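Local coordinates for protein trehalose-6-phosphate phosphatase (Candida albicans, PDB 5DXI) that belongs to the trehalose-phosphatase family of the HAD clan and binds magnesium and beryllium trifluoride in the pocket of its phosphatase domain, at residues Leu14-Glu19 with Gly265-Ala270; Phe74-Met79 with Lys100-Leu105; Leu198-His203 with Asn245-Lys250. One frame throughout, in Å; residues are numbered along the deposited sequence.

Interaction 1 of 3, residues Leu14-Glu19 with Gly265-Ala270; sequences LNNYKE and GVYPVA
A buried contact of a helix side chain with a sheet strand, Asn16 against Tyr267 and Gly265, joins helix 10-19 to one face of the central sheet at the start of strand 266-271. Asn16 makes both contacts, and Tyr267 offers it the hydroxyl end and the CE2 edge of its ring. With chi1 at -58°, CG of Tyr267 lies anti to the carbonyl carbon, and the ring reaches away from the strand until its phenol end meets the asparagine. Tyr267 OH sits 3.2 Å from Asn16 CB, with Asn16 OD1 also 3.2 Å from Tyr267 OH. The amide carbon Asn16 CG lies at the ring edge, in the ring plane, and the amide is turned 79° from the ring, so the aromatic face is not stacked on it. From the other branch, Asn16 ND2 comes 3.8 Å from Tyr267 CE2 and 3.7 Å from Gly265 CA, so the amide touches both the loop residue just before the strand and the tyrosine within it. Gly265 has a positive phi, a conformation glycine favours, and its bare CA lets the amide lie close. Asn16 also touches Phe227 of the adjoining strand 227-232, while Tyr267 is tied to that strand through backbone hydrogen bonds with Met228 and Cys230. Val266 and Pro268, flanking Tyr267, pack on helix 235-253. Helix 10-19 lies on the sheet face away from that helix, in the three-layer alpha-beta-alpha arrangement of the Rossmann-like HAD core.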
loop_
_atom_site.group_PDB
_atom_site.type_symbol
_atom_site.label_atom_id
_atom_site.label_comp_id
_atom_site.label_asym_id
_atom_site.label_seq_id
_atom_site.Cartn_x
_atom_site.Cartn_y
_atom_site.Cartn_z
ATOM N N LEU A 14 -15.505 9.220 -10.771
ATOM C CA LEU A 14 -15.801 10.628 -10.522
ATOM C C LEU A 14 -17.237 10.793 -10.040
ATOM O O LEU A 14 -17.503 11.520 -9.084
ATOM C CB LEU A 14 -15.564 11.453 -11.794
ATOM C CG LEU A 14 -15.808 12.969 -11.750
ATOM C CD1 LEU A 14 -14.953 13.650 -10.684
ATOM C CD2 LEU A 14 -15.552 13.587 -13.120
ATOM N N ASN A 15 -18.168 10.100 -10.694
ATOM C CA ASN A 15 -19.567 10.187 -10.297
ATOM C C ASN A 15 -19.816 9.664 -8.892
ATOM O O ASN A 15 -20.570 10.269 -8.125
ATOM C CB ASN A 15 -20.453 9.458 -11.306
ATOM C CG ASN A 15 -20.616 10.252 -12.589
ATOM O OD1 ASN A 15 -20.560 11.488 -12.564
ATOM N ND2 ASN A 15 -20.812 9.561 -13.711
ATOM N N ASN A 16 -19.196 8.540 -8.551
ATOM C CA ASN A 16 -19.385 7.964 -7.226
ATOM C C ASN A 16 -18.765 8.909 -6.184
ATOM O O ASN A 16 -19.320 9.091 -5.097
ATOM C CB ASN A 16 -18.750 6.575 -7.139
ATOM C CG ASN A 16 -19.301 5.736 -5.987
ATOM O OD1 ASN A 16 -20.224 4.956 -6.166
ATOM N ND2 ASN A 16 -18.765 5.930 -4.799
ATOM N N TYR A 17 -17.625 9.507 -6.537
ATOM C CA TYR A 17 -16.934 10.473 -5.667
ATOM C C TYR A 17 -17.825 11.654 -5.323
ATOM O O TYR A 17 -18.039 11.954 -4.155
ATOM C CB TYR A 17 -15.649 10.992 -6.325
ATOM C CG TYR A 17 -14.937 12.093 -5.531
ATOM C CD1 TYR A 17 -14.082 11.776 -4.488
ATOM C CD2 TYR A 17 -15.097 13.443 -5.851
ATOM C CE1 TYR A 17 -13.413 12.766 -3.770
ATOM C CE2 TYR A 17 -14.433 14.444 -5.132
ATOM C CZ TYR A 17 -13.598 14.093 -4.090
ATOM O OH TYR A 17 -12.936 15.054 -3.358
ATOM N N LYS A 18 -18.377 12.295 -6.344
ATOM C CA LYS A 18 -19.181 13.486 -6.123
ATOM C C LYS A 18 -20.529 13.172 -5.454
ATOM O O LYS A 18 -21.116 14.029 -4.796
ATOM C CB LYS A 18 -19.350 14.246 -7.445
ATOM C CG LYS A 18 -17.984 14.694 -7.963
ATOM C CD LYS A 18 -18.019 15.472 -9.271
ATOM C CE LYS A 18 -17.384 16.873 -9.103
ATOM N NZ LYS A 18 -16.115 16.902 -8.285
ATOM N N GLU A 19 -21.008 11.940 -5.598
ATOM C CA GLU A 19 -22.243 11.534 -4.941
ATOM C C GLU A 19 -22.050 11.257 -3.446
ATOM O O GLU A 19 -22.967 11.464 -2.646
ATOM C CB GLU A 19 -22.832 10.296 -5.623
ATOM C CG GLU A 19 -24.340 10.357 -5.818
ATOM C CD GLU A 19 -24.750 11.291 -6.942
ATOM O OE1 GLU A 19 -23.866 11.763 -7.691
ATOM O OE2 GLU A 19 -25.961 11.559 -7.073
ATOM N N GLY A 265 -19.354 1.486 -3.272
ATOM C CA GLY A 265 -18.325 2.497 -3.461
ATOM C C GLY A 265 -16.897 2.008 -3.260
ATOM O O GLY A 265 -15.988 2.817 -3.060
ATOM N N VAL A 266 -16.679 0.699 -3.373
ATOM C CA VAL A 266 -15.356 0.139 -3.117
ATOM C C VAL A 266 -14.533 -0.014 -4.405
ATOM O O VAL A 266 -14.891 -0.785 -5.299
ATOM C CB VAL A 266 -15.471 -1.225 -2.417
ATOM C CG1 VAL A 266 -14.096 -1.764 -2.063
ATOM C CG2 VAL A 266 -16.327 -1.099 -1.167
ATOM N N TYR A 267 -13.415 0.706 -4.496
ATOM C CA TYR A 267 -12.613 0.648 -5.714
ATOM C C TYR A 267 -11.144 0.271 -5.445
ATOM O O TYR A 267 -10.284 1.143 -5.252
ATOM C CB TYR A 267 -12.686 1.978 -6.470
ATOM C CG TYR A 267 -14.096 2.401 -6.856
ATOM C CD1 TYR A 267 -14.700 1.927 -8.019
ATOM C CD2 TYR A 267 -14.804 3.309 -6.075
ATOM C CE1 TYR A 267 -15.984 2.319 -8.376
ATOM C CE2 TYR A 267 -16.079 3.712 -6.422
ATOM C CZ TYR A 267 -16.665 3.214 -7.573
ATOM O OH TYR A 267 -17.931 3.630 -7.906
ATOM N N PRO A 268 -10.853 -1.039 -5.413
ATOM C CA PRO A 268 -9.446 -1.449 -5.363
ATOM C C PRO A 268 -8.856 -1.466 -6.766
ATOM O O PRO A 268 -9.351 -2.173 -7.650
ATOM C CB PRO A 268 -9.497 -2.850 -4.762
ATOM C CG PRO A 268 -10.879 -3.361 -5.084
ATOM C CD PRO A 268 -11.787 -2.181 -5.306
ATOM N N VAL A 269 -7.789 -0.699 -6.960
ATOM C CA VAL A 269 -7.264 -0.448 -8.292
ATOM C C VAL A 269 -5.762 -0.712 -8.338
ATOM O O VAL A 269 -4.995 -0.095 -7.595
ATOM C CB VAL A 269 -7.540 1.008 -8.728
ATOM C CG1 VAL A 269 -7.069 1.229 -10.154
ATOM C CG2 VAL A 269 -9.025 1.340 -8.589
ATOM N N ALA A 270 -5.338 -1.627 -9.202
ATOM C CA ALA A 270 -3.914 -1.916 -9.337
ATOM C C ALA A 270 -3.222 -0.905 -10.241
ATOM O O ALA A 270 -3.806 -0.406 -11.200
ATOM C CB ALA A 270 -3.686 -3.336 -9.879
#

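Interaction 2 of 3, residues Phe74-Met79 with Lys100-Leu105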
loop_
_atom_site.group_PDB
_atom_site.type_symbol
_atom_site.label_atom_id
_atom_site.label_comp_id
_atom_site.label_asym_id
_atom_site.label_seq_id
_atom_site.Cartn_x
_atom_site.Cartn_y
_atom_site.Cartn_z
ATOM N N PHE A 74 10.969 8.254 6.485
ATOM C CA PHE A 74 10.691 8.692 5.121
ATOM C C PHE A 74 9.314 9.363 5.019
ATOM O O PHE A 74 9.184 10.465 4.482
ATOM C CB PHE A 74 10.768 7.499 4.155
ATOM C CG PHE A 74 10.672 7.888 2.707
ATOM C CD1 PHE A 74 11.810 8.257 2.003
ATOM C CD2 PHE A 74 9.446 7.900 2.057
ATOM C CE1 PHE A 74 11.735 8.623 0.668
ATOM C CE2 PHE A 74 9.355 8.267 0.737
ATOM C CZ PHE A 74 10.507 8.630 0.027
ATOM N N LEU A 75 8.293 8.691 5.552
ATOM C CA LEU A 75 6.923 9.170 5.456
ATOM C C LEU A 75 6.735 10.475 6.216
ATOM O O LEU A 75 6.020 11.368 5.765
ATOM C CB LEU A 75 5.949 8.104 5.975
ATOM C CG LEU A 75 5.922 6.806 5.157
ATOM C CD1 LEU A 75 5.003 5.805 5.856
ATOM C CD2 LEU A 75 5.506 7.026 3.690
ATOM N N GLU A 76 7.379 10.585 7.370
ATOM C CA GLU A 76 7.313 11.815 8.134
ATOM C C GLU A 76 7.940 12.944 7.301
ATOM O O GLU A 76 7.378 14.033 7.182
ATOM C CB GLU A 76 8.028 11.644 9.478
ATOM C CG GLU A 76 7.609 12.629 10.556
ATOM C CD GLU A 76 6.264 12.289 11.162
ATOM O OE1 GLU A 76 6.179 11.285 11.916
ATOM O OE2 GLU A 76 5.290 13.025 10.884
ATOM N N LYS A 77 9.087 12.654 6.693
ATOM C CA LYS A 77 9.793 13.636 5.888
ATOM C C LYS A 77 8.958 14.161 4.722
ATOM O O LYS A 77 8.759 15.369 4.583
ATOM C CB LYS A 77 11.093 13.033 5.353
ATOM C CG LYS A 77 11.920 13.983 4.493
ATOM C CD LYS A 77 13.162 13.288 3.941
ATOM C CE LYS A 77 14.295 13.226 4.945
ATOM N NZ LYS A 77 15.514 12.576 4.379
ATOM N N TRP A 78 8.433 13.251 3.912
ATOM C CA TRP A 78 7.804 13.658 2.661
ATOM C C TRP A 78 6.289 13.774 2.704
ATOM O O TRP A 78 5.718 14.365 1.802
ATOM C CB TRP A 78 8.222 12.708 1.551
ATOM C CG TRP A 78 9.674 12.796 1.256
ATOM C CD1 TRP A 78 10.612 11.832 1.458
ATOM C CD2 TRP A 78 10.368 13.925 0.705
ATOM N NE1 TRP A 78 11.850 12.283 1.060
ATOM C CE2 TRP A 78 11.724 13.563 0.590
ATOM C CE3 TRP A 78 9.969 15.199 0.287
ATOM C CZ2 TRP A 78 12.697 14.440 0.095
ATOM C CZ3 TRP A 78 10.933 16.060 -0.224
ATOM C CH2 TRP A 78 12.279 15.673 -0.315
ATOM N N MET A 79 5.648 13.257 3.758
ATOM C CA MET A 79 4.191 13.326 3.877
ATOM C C MET A 79 3.719 13.889 5.210
ATOM O O MET A 79 2.516 14.079 5.404
ATOM C CB MET A 79 3.566 11.932 3.686
ATOM C CG MET A 79 3.736 11.430 2.283
ATOM S SD MET A 79 2.599 12.319 1.205
ATOM C CE MET A 79 3.545 12.273 -0.296
ATOM N N LYS A 100 0.124 12.695 17.322
ATOM C CA LYS A 100 1.456 13.236 17.510
ATOM C C LYS A 100 2.473 12.113 17.517
ATOM O O LYS A 100 3.622 12.294 17.151
ATOM C CB LYS A 100 1.491 13.991 18.861
ATOM C CG LYS A 100 0.211 14.806 19.173
ATOM C CD LYS A 100 -0.912 13.874 19.719
ATOM C CE LYS A 100 -2.176 14.592 20.164
ATOM N NZ LYS A 100 -3.043 13.692 20.980
ATOM N N GLU A 101 1.997 10.922 17.835
ATOM C CA GLU A 101 2.817 9.722 17.760
ATOM C C GLU A 101 2.169 8.579 17.024
ATOM O O GLU A 101 0.955 8.530 16.830
ATOM C CB GLU A 101 3.268 9.198 19.125
ATOM C CG GLU A 101 4.636 9.712 19.536
ATOM C CD GLU A 101 5.751 9.065 18.681
ATOM O OE1 GLU A 101 5.563 7.928 18.163
ATOM O OE2 GLU A 101 6.825 9.690 18.532
ATOM N N TRP A 102 3.040 7.689 16.576
ATOM C CA TRP A 102 2.674 6.484 15.874
ATOM C C TRP A 102 2.207 5.431 16.859
ATOM O O TRP A 102 2.596 5.448 18.021
ATOM C CB TRP A 102 3.879 5.940 15.128
ATOM C CG TRP A 102 4.416 6.851 14.077
ATOM C CD1 TRP A 102 5.177 7.978 14.270
ATOM C CD2 TRP A 102 4.267 6.699 12.664
ATOM N NE1 TRP A 102 5.501 8.544 13.058
ATOM C CE2 TRP A 102 4.961 7.775 12.054
ATOM C CE3 TRP A 102 3.623 5.754 11.849
ATOM C CZ2 TRP A 102 5.017 7.940 10.671
ATOM C CZ3 TRP A 102 3.691 5.915 10.457
ATOM C CH2 TRP A 102 4.384 6.999 9.889
ATOM N N VAL A 103 1.382 4.514 16.381
ATOM C CA VAL A 103 1.109 3.268 17.086
ATOM C C VAL A 103 1.955 2.156 16.459
ATOM O O VAL A 103 1.947 1.983 15.238
ATOM C CB VAL A 103 -0.383 2.885 17.009
ATOM C CG1 VAL A 103 -0.628 1.533 17.671
ATOM C CG2 VAL A 103 -1.252 3.957 17.650
ATOM N N ASN A 104 2.701 1.419 17.277
ATOM C CA ASN A 104 3.424 0.246 16.784
ATOM C C ASN A 104 2.571 -1.000 16.911
ATOM O O ASN A 104 2.523 -1.599 17.982
ATOM C CB ASN A 104 4.747 0.036 17.545
ATOM C CG ASN A 104 5.563 -1.130 16.988
ATOM O OD1 ASN A 104 5.123 -1.827 16.079
ATOM N ND2 ASN A 104 6.768 -1.322 17.512
ATOM N N LEU A 105 1.955 -1.430 15.812
ATOM C CA LEU A 105 1.069 -2.594 15.867
ATOM C C LEU A 105 1.846 -3.891 16.076
ATOM O O LEU A 105 1.261 -4.929 16.383
ATOM C CB LEU A 105 0.203 -2.690 14.601
ATOM C CG LEU A 105 -0.911 -1.661 14.321
ATOM C CD1 LEU A 105 -0.421 -0.241 14.106
ATOM C CD2 LEU A 105 -1.735 -2.118 13.121
#
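Polar contact between Trp102 and Glu76 is made by a single hydrogen bond: Trp102 NE1 donates to Glu76 OE1 at 3.0 Å, with an N-H...O angle of 146°. The oxygen is met nearly head-on along its C-O bond and lies a little off the indole plane, while carboxylate and ring stand 81° apart. The Glu76 chain bends at chi2 (76°), which carries its carboxylate to the pyrrole edge. Its other oxygen, OE2, forms a salt bridge with Lys95, so both carboxylate oxygens are held, and the lysine probably favours the charged form. Local to its own segment, the backbone N of Trp102 donates to Glu101 OE1 at 3.0 Å, reaching it from above the carboxylate plane.

The Trp102-Glu76 bond and the Glu76-Lys95 salt bridge join helix 72-79 to the edge of the main sheet. There the parallel order of the HAD core ends with strand 85-88, and the antiparallel strands 93-95 and 103-104 continue the sheet beyond it. Val103 pairs through its backbone with Met94 in this extension.

Apolar contact is slighter. Leu75 CD1 approaches Trp102 CH2 at 4.3 Å, near the ring plane, so the six-membered end of the indole meets the leucine at its edge. The indole also rests on Leu86 and Ala88 of strand 85-88 and on Phe93, and Leu75 itself touches Ala88.

Interaction 3 of 3, residues Leu198-His203 with Asn245-Lys250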
loop_
_atom_site.group_PDB
_atom_site.type_symbol
_atom_site.label_atom_id
_atom_site.label_comp_id
_atom_site.label_asym_id
_atom_site.label_seq_id
_atom_site.Cartn_x
_atom_site.Cartn_y
_atom_site.Cartn_z
ATOM N N LEU A 198 -9.243 0.968 9.086
ATOM C CA LEU A 198 -9.615 2.290 8.586
ATOM C C LEU A 198 -11.008 2.308 7.998
ATOM O O LEU A 198 -11.733 3.298 8.128
ATOM C CB LEU A 198 -8.612 2.769 7.540
ATOM C CG LEU A 198 -7.215 3.103 8.057
ATOM C CD1 LEU A 198 -6.268 3.454 6.897
ATOM C CD2 LEU A 198 -7.257 4.247 9.097
ATOM N N VAL A 199 -11.372 1.215 7.334
ATOM C CA VAL A 199 -12.665 1.108 6.680
ATOM C C VAL A 199 -13.769 0.762 7.681
ATOM O O VAL A 199 -14.814 1.415 7.723
ATOM C CB VAL A 199 -12.627 0.051 5.570
ATOM C CG1 VAL A 199 -14.035 -0.336 5.124
ATOM C CG2 VAL A 199 -11.788 0.544 4.401
ATOM N N LEU A 200 -13.536 -0.263 8.491
ATOM C CA LEU A 200 -14.543 -0.674 9.466
ATOM C C LEU A 200 -14.361 0.146 10.722
ATOM O O LEU A 200 -13.942 -0.371 11.758
ATOM C CB LEU A 200 -14.434 -2.164 9.773
ATOM C CG LEU A 200 -14.636 -3.082 8.568
ATOM C CD1 LEU A 200 -14.444 -4.522 8.992
ATOM C CD2 LEU A 200 -16.010 -2.875 7.922
ATOM N N HIS A 201 -14.695 1.426 10.620
ATOM C CA HIS A 201 -14.347 2.412 11.640
ATOM C C HIS A 201 -15.154 3.677 11.361
ATOM O O HIS A 201 -15.379 4.021 10.202
ATOM C CB HIS A 201 -12.839 2.703 11.606
ATOM C CG HIS A 201 -12.304 3.351 12.847
ATOM N ND1 HIS A 201 -12.135 2.665 14.031
ATOM C CD2 HIS A 201 -11.864 4.612 13.077
ATOM C CE1 HIS A 201 -11.637 3.481 14.943
ATOM N NE2 HIS A 201 -11.457 4.669 14.388
ATOM N N PRO A 202 -15.592 4.381 12.417
ATOM C CA PRO A 202 -16.341 5.614 12.167
ATOM C C PRO A 202 -15.526 6.636 11.373
ATOM O O PRO A 202 -14.407 6.983 11.755
ATOM C CB PRO A 202 -16.632 6.141 13.578
ATOM C CG PRO A 202 -16.532 4.941 14.469
ATOM C CD PRO A 202 -15.469 4.080 13.853
ATOM N N HIS A 203 -16.061 7.059 10.233
ATOM C CA HIS A 203 -15.424 8.079 9.396
ATOM C C HIS A 203 -15.426 9.432 10.112
ATOM O O HIS A 203 -16.462 9.845 10.631
ATOM C CB HIS A 203 -16.162 8.187 8.062
ATOM C CG HIS A 203 -15.509 9.082 7.059
ATOM N ND1 HIS A 203 -15.712 10.445 7.023
ATOM C CD2 HIS A 203 -14.710 8.792 6.006
ATOM C CE1 HIS A 203 -15.039 10.959 6.008
ATOM N NE2 HIS A 203 -14.425 9.976 5.373
ATOM N N ASN A 245 -12.068 -6.412 -0.929
ATOM C CA ASN A 245 -12.986 -7.381 -1.535
ATOM C C ASN A 245 -13.782 -8.143 -0.475
ATOM O O ASN A 245 -14.980 -8.372 -0.622
ATOM C CB ASN A 245 -12.224 -8.365 -2.417
ATOM C CG ASN A 245 -11.653 -7.709 -3.659
ATOM O OD1 ASN A 245 -12.145 -6.668 -4.119
ATOM N ND2 ASN A 245 -10.597 -8.307 -4.206
ATOM N N GLU A 246 -13.098 -8.556 0.582
ATOM C CA GLU A 246 -13.742 -9.268 1.679
ATOM C C GLU A 246 -14.789 -8.408 2.388
ATOM O O GLU A 246 -15.874 -8.879 2.713
ATOM C CB GLU A 246 -12.681 -9.748 2.660
ATOM C CG GLU A 246 -11.761 -10.794 2.047
ATOM C CD GLU A 246 -10.717 -11.299 3.024
ATOM O OE1 GLU A 246 -10.514 -10.647 4.078
ATOM O OE2 GLU A 246 -10.105 -12.350 2.730
ATOM N N ILE A 247 -14.466 -7.141 2.616
ATOM C CA ILE A 247 -15.412 -6.240 3.257
ATOM C C ILE A 247 -16.633 -6.024 2.357
ATOM O O ILE A 247 -17.779 -6.055 2.820
ATOM C CB ILE A 247 -14.748 -4.898 3.603
ATOM C CG1 ILE A 247 -13.771 -5.102 4.762
ATOM C CG2 ILE A 247 -15.797 -3.862 3.964
ATOM C CD1 ILE A 247 -12.796 -3.935 4.984
ATOM N N ASN A 248 -16.381 -5.842 1.066
ATOM C CA ASN A 248 -17.450 -5.665 0.095
ATOM C C ASN A 248 -18.367 -6.874 0.080
ATOM O O ASN A 248 -19.592 -6.734 0.089
ATOM C CB ASN A 248 -16.873 -5.457 -1.304
ATOM C CG ASN A 248 -17.899 -4.939 -2.292
ATOM O OD1 ASN A 248 -18.251 -3.764 -2.275
ATOM N ND2 ASN A 248 -18.387 -5.821 -3.159
ATOM N N LYS A 249 -17.767 -8.060 0.114
ATOM C CA LYS A 249 -18.544 -9.289 0.072
ATOM C C LYS A 249 -19.308 -9.474 1.390
ATOM O O LYS A 249 -20.427 -9.985 1.401
ATOM C CB LYS A 249 -17.652 -10.499 -0.200
ATOM C CG LYS A 249 -18.432 -11.790 -0.264
ATOM C CD LYS A 249 -17.563 -13.000 -0.543
ATOM C CE LYS A 249 -18.440 -14.248 -0.672
ATOM N NZ LYS A 249 -17.681 -15.454 -1.100
ATOM N N LYS A 250 -18.707 -9.030 2.491
ATOM C CA LYS A 250 -19.349 -9.089 3.801
ATOM C C LYS A 250 -20.591 -8.199 3.759
ATOM O O LYS A 250 -21.675 -8.594 4.210
ATOM C CB LYS A 250 -18.382 -8.635 4.903
ATOM C CG LYS A 250 -18.984 -8.478 6.292
ATOM C CD LYS A 250 -19.263 -9.856 6.870
ATOM C CE LYS A 250 -19.557 -9.823 8.362
ATOM N NZ LYS A 250 -20.823 -9.117 8.698
#
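Val199 turns CG1 anti to its backbone nitrogen (chi1 165°) and Ile247 stretches its longer branch outward (chi2 166°), and their methyl ends meet between helix 191-199 and helix 235-253. Val199 CG1 stands 3.8 Å from Ile247 CD1, tip to tip, and a second approach joins Val199 CG1 to Ile247 CG2 at 4.1 Å. Leu200 also reaches Ile247 end-on, with its CD2 4.1 Å from Ile247 CG2. The isoleucine therefore presents both branches to two successive residues. All of it is apolar van der Waals contact; Val199 and Ile247 are buried, whereas Leu200 lies at the surface. The chain leaves the helix at Leu200 through an inverse gamma turn centred there, in which His201 N makes a weak bond of 2.9 Å to Val199 O. Val199 also rests on Leu24 of strand 23-27, while Leu198 before it packs on Leu24 and Leu26 of that strand and on strand 62-67. Here the C-terminal end of helix 191-199 packs on helix 235-253 over neighbouring parallel strands, within one helical layer of the Rossmann-like HAD core.

Interactions 1 and 3 have centres 14 Å apart and meet because side chains of strand 266-271 on the face away from Tyr267 touch helix 235-253: Val266 CG2 is 3.5 Å from Asn248 OD1, and Pro268 CG is 3.7 Å from Asn245 OD1. Helix 235-253 is followed in the chain by strand 266-271, so both contacts share one helix-strand unit. Interaction 2 stands apart at the antiparallel edge of the same sheet, its centre 27 Å from that of interaction 1 and 23 Å from that of interaction 3. It comes near the ligands: the side chain of Leu75 lies about 6 Å from beryllium trifluoride and about 7 Å from a bound glucose, near the magnesium ligands Asp28 and Asp30.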